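Side-chain contacts in spindle pole body-associated protein VIK1 (Candida glabrata, PDB 4GKP), which is the noncatalytic partner of the kinesin Kar3 and, through the kinesin-like motor homology domain seen here, probably binds microtubules: residues Ile31-Ser35 / Asp36-Glu40; His70-Ile73 / Asp74-Lys78. All blocks are in the same frame, centred on the assembly; numbering follows the deposited sequence.

Interaction 1: residues Ile31-Ser35 / Asp36-Glu40; sequences IVNYS and DESIE
Asn33 and Ser38 face each other across a beta hairpin as an antiparallel hydrogen-bonded pair, their backbones joined in both directions: Asn33 N donates to Ser38 O (2.9 Å), while Ser38 N donates to Asn33 O (3.0 Å). Two residues farther from the turn, Ile31 and Glu40 form the next hydrogen-bonded pair, with Ile31 N 2.8 Å from Glu40 O. The side chain of Asn33 shows how the loop end is packed. Its CB rests 3.4 Å from Ser38 OG, a close fit that the small serine allows. With CG anti to the backbone N (chi1 -160°), the amide leans over the turn, and CG passes beside Asp36 CB. At the tip the two branches part. ND2 lies 3.4 Å from Asp36 CB, and OD1 accepts a hydrogen bond from Ser35 OG at 2.9 Å, the donor tilted 35° from the carbonyl plane. The amide is thereby held over the loop, its plane 25° from that of the Asp36 carboxylate. Asparagine suits this position because one flat group can serve a hydroxyl and pack against the turn together. Both Glu37 and Ser38 face Asn33, which makes a G1 beta bulge; Glu37 takes up a left-handed backbone conformation, with phi and psi both positive, and its N makes a weak bond to Tyr34 O. On the other face of the hairpin Val32 and Ile39 are a non-hydrogen-bonded pair, and Val32 CG1 sits over one face of the Tyr34 ring, offset toward its rim. Ile39 packs on Ala19 and Ile21 of strand 17-22, while Val32 and Tyr34 reach Ile21 and Leu53 of strand 52-56. Tyr34 OH bonds Glu23, and Glu37 OE1 accepts a hydrogen bond from Leu53 N; strand 38-41 is the middle strand of a three-stranded antiparallel sheet, between 30-33 and 46-49.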
# COMPACT_ATOMS: atom_id res chain seq x y z
N ILE A 31 -20.71 -4.90 11.28
CA ILE A 31 -21.84 -4.16 10.73
C ILE A 31 -21.29 -3.02 9.89
O ILE A 31 -20.67 -2.08 10.41
CB ILE A 31 -22.82 -3.67 11.83
CG1 ILE A 31 -23.45 -4.87 12.56
CG2 ILE A 31 -23.90 -2.76 11.25
CD1 ILE A 31 -23.98 -5.98 11.66
N VAL A 32 -21.48 -3.15 8.58
CA VAL A 32 -20.96 -2.20 7.61
C VAL A 32 -21.94 -1.04 7.40
O VAL A 32 -23.10 -1.24 7.01
CB VAL A 32 -20.64 -2.90 6.27
CG1 VAL A 32 -20.31 -1.88 5.19
CG2 VAL A 32 -19.49 -3.87 6.44
N ASN A 33 -21.47 0.16 7.69
CA ASN A 33 -22.24 1.37 7.46
C ASN A 33 -21.60 2.25 6.40
O ASN A 33 -20.72 3.07 6.70
CB ASN A 33 -22.41 2.13 8.78
CG ASN A 33 -23.56 3.12 8.75
OD1 ASN A 33 -24.18 3.36 7.69
ND2 ASN A 33 -23.87 3.71 9.91
N TYR A 34 -22.04 2.10 5.15
CA TYR A 34 -21.47 2.87 4.03
C TYR A 34 -21.68 4.36 4.16
O TYR A 34 -20.75 5.13 3.92
CB TYR A 34 -21.98 2.36 2.69
CG TYR A 34 -21.44 1.00 2.35
CD1 TYR A 34 -20.07 0.80 2.14
CD2 TYR A 34 -22.28 -0.10 2.26
CE1 TYR A 34 -19.56 -0.45 1.84
CE2 TYR A 34 -21.79 -1.36 1.96
CZ TYR A 34 -20.42 -1.53 1.75
OH TYR A 34 -19.94 -2.78 1.45
N SER A 35 -22.88 4.76 4.55
CA SER A 35 -23.22 6.18 4.71
C SER A 35 -22.29 6.88 5.71
O SER A 35 -21.83 7.99 5.46
CB SER A 35 -24.69 6.33 5.12
OG SER A 35 -24.92 5.94 6.47
N ASP A 36 -22.01 6.20 6.82
CA ASP A 36 -21.16 6.73 7.89
C ASP A 36 -19.67 6.42 7.69
O ASP A 36 -18.81 6.96 8.39
CB ASP A 36 -21.64 6.17 9.23
CG ASP A 36 -21.30 7.08 10.39
OD1 ASP A 36 -21.96 8.13 10.54
OD2 ASP A 36 -20.39 6.72 11.17
N GLU A 37 -19.37 5.54 6.72
CA GLU A 37 -18.01 5.01 6.48
C GLU A 37 -17.43 4.36 7.75
O GLU A 37 -16.26 4.57 8.11
CB GLU A 37 -17.05 6.09 5.93
CG GLU A 37 -17.62 7.00 4.85
CD GLU A 37 -17.70 6.37 3.47
OE1 GLU A 37 -17.47 5.16 3.31
OE2 GLU A 37 -18.01 7.12 2.52
N SER A 38 -18.26 3.58 8.41
CA SER A 38 -17.88 2.97 9.67
C SER A 38 -18.15 1.48 9.66
O SER A 38 -19.02 0.99 8.94
CB SER A 38 -18.63 3.61 10.84
OG SER A 38 -19.99 3.20 10.85
N ILE A 39 -17.38 0.76 10.46
CA ILE A 39 -17.63 -0.64 10.71
C ILE A 39 -17.74 -0.84 12.22
O ILE A 39 -16.82 -0.49 12.97
CB ILE A 39 -16.52 -1.54 10.11
CG1 ILE A 39 -16.35 -1.28 8.61
CG2 ILE A 39 -16.82 -3.02 10.35
CD1 ILE A 39 -15.08 -1.86 8.02
N GLU A 40 -18.87 -1.36 12.67
CA GLU A 40 -18.98 -1.75 14.06
C GLU A 40 -18.67 -3.23 14.21
O GLU A 40 -19.24 -4.07 13.51
CB GLU A 40 -20.33 -1.40 14.68
CG GLU A 40 -20.41 -1.89 16.12
CD GLU A 40 -21.56 -1.31 16.91
OE1 GLU A 40 -22.68 -1.16 16.36
OE2 GLU A 40 -21.33 -1.01 18.11

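Interaction 2: residues His70-Ile73 / Asp74-Lys78; sequences HVYI and DFCLK
Tyr72 carries CG anti to its backbone nitrogen (chi1 170°) and Cys76 turns SG anti to its carbonyl carbon (chi1 -65°); together these torsions bring ring and sulfur into contact one helical turn apart. SG then stands 3.7 Å from Tyr72 CE1 and approaches the ring obliquely, a sulfur-aromatic contact in which a short side chain ending in a polarisable sulfur suits a place so near the ring. Tyr72 OH reaches beyond the helix to Asn84 O. Next to this pair, Ile73 and Leu77 lie side by side and point the same way, with Ile73 CG2 3.8 Å from Leu77 CD1; both branched chains pack on Phe83 and Tyr108. His70, Asp74 and Lys78 form a polar flank. A water lying in the plane of the His70 ring, 2.9 Å from His70 NE2, donates to Asp74 OD1, which also bonds Tyr108 OH. Asp74 OD2 uses its syn lone pair for a salt bridge to Lys78 NZ at 3.0 Å, so both carboxylate oxygens are engaged. Backbone bonds such as Cys76 N to Tyr72 O complete the i to i+4 pattern of an alpha-helix that turns one face, Tyr72, Ile73, Cys76 and Leu77, inward, here helix 68-78 packed on strand 83-88 of the central sheet in a kinesin-like fold.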
# COMPACT_ATOMS: atom_id res chain seq x y z
N HIS A 70 -6.61 7.21 -6.86
CA HIS A 70 -6.23 7.94 -8.07
C HIS A 70 -5.95 9.38 -7.72
O HIS A 70 -4.95 9.94 -8.14
CB HIS A 70 -7.37 7.88 -9.10
CG HIS A 70 -7.02 8.47 -10.46
ND1 HIS A 70 -7.82 8.35 -11.53
CD2 HIS A 70 -5.90 9.21 -10.89
CE1 HIS A 70 -7.26 8.97 -12.59
NE2 HIS A 70 -6.09 9.49 -12.20
N VAL A 71 -6.86 9.97 -6.96
CA VAL A 71 -6.79 11.38 -6.61
C VAL A 71 -5.62 11.61 -5.66
O VAL A 71 -4.82 12.52 -5.85
CB VAL A 71 -8.14 11.87 -6.00
CG1 VAL A 71 -8.09 13.33 -5.58
CG2 VAL A 71 -9.26 11.64 -7.00
N TYR A 72 -5.53 10.73 -4.67
CA TYR A 72 -4.41 10.73 -3.75
C TYR A 72 -3.07 10.68 -4.49
O TYR A 72 -2.24 11.55 -4.30
CB TYR A 72 -4.56 9.54 -2.80
CG TYR A 72 -3.35 9.28 -1.96
CD1 TYR A 72 -2.92 10.20 -1.02
CD2 TYR A 72 -2.62 8.10 -2.12
CE1 TYR A 72 -1.81 9.95 -0.23
CE2 TYR A 72 -1.51 7.84 -1.34
CZ TYR A 72 -1.11 8.78 -0.39
OH TYR A 72 0.00 8.52 0.39
N ILE A 73 -2.89 9.67 -5.34
CA ILE A 73 -1.66 9.47 -6.11
C ILE A 73 -1.33 10.68 -6.97
O ILE A 73 -0.21 11.20 -6.94
CB ILE A 73 -1.75 8.22 -7.01
CG1 ILE A 73 -1.78 6.95 -6.15
CG2 ILE A 73 -0.59 8.19 -8.01
CD1 ILE A 73 -1.83 5.64 -6.91
N ASP A 74 -2.31 11.10 -7.76
CA ASP A 74 -2.17 12.23 -8.64
C ASP A 74 -1.77 13.51 -7.89
O ASP A 74 -0.99 14.32 -8.40
CB ASP A 74 -3.49 12.45 -9.36
CG ASP A 74 -3.30 13.01 -10.73
OD1 ASP A 74 -2.89 12.23 -11.63
OD2 ASP A 74 -3.53 14.22 -10.92
N PHE A 75 -2.29 13.70 -6.67
CA PHE A 75 -2.05 14.93 -5.91
C PHE A 75 -0.60 14.94 -5.40
O PHE A 75 0.09 15.94 -5.52
CB PHE A 75 -3.07 15.08 -4.75
CG PHE A 75 -3.11 16.46 -4.13
CD1 PHE A 75 -3.72 17.53 -4.79
CD2 PHE A 75 -2.53 16.70 -2.89
CE1 PHE A 75 -3.74 18.81 -4.24
CE2 PHE A 75 -2.56 17.97 -2.32
CZ PHE A 75 -3.16 19.03 -3.00
N CYS A 76 -0.14 13.81 -4.85
CA CYS A 76 1.26 13.70 -4.38
C CYS A 76 2.27 13.94 -5.53
O CYS A 76 3.24 14.69 -5.37
CB CYS A 76 1.51 12.35 -3.71
SG CYS A 76 0.59 12.07 -2.18
N LEU A 77 2.00 13.34 -6.69
CA LEU A 77 2.85 13.52 -7.88
C LEU A 77 2.95 14.97 -8.32
O LEU A 77 4.05 15.52 -8.43
CB LEU A 77 2.41 12.60 -9.03
CG LEU A 77 2.62 11.09 -8.78
CD1 LEU A 77 1.97 10.27 -9.88
CD2 LEU A 77 4.10 10.73 -8.62
N LYS A 78 1.79 15.61 -8.52
CA LYS A 78 1.76 17.03 -8.89
C LYS A 78 2.43 17.92 -7.86
O LYS A 78 3.13 18.86 -8.23
CB LYS A 78 0.32 17.48 -9.17
CG LYS A 78 -0.23 16.71 -10.35
CD LYS A 78 -1.38 17.38 -11.05
CE LYS A 78 -1.44 16.85 -12.47
NZ LYS A 78 -2.85 16.50 -12.79
O HOH W 1 -4.57 11.27 -13.87

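In the fold
Interactions 1 and 2 are both local, yet they belong to different elements, with centres 26 Å apart and nearest atoms about 14 Å apart. Interaction 1 is a surface contact: its hairpin belongs to a small sheet of its own, and it relies on cross-strand backbone bonds and a polar turn. Interaction 2 is partly buried within helix 68-78, where four buried side chains face the main mixed sheet or its neighbours while the outer side mixes charged, polar and some apolar residues. Both elements meet that mixed sheet, the hairpin through strands 17-22 and 52-56, the helix through strand 83-88.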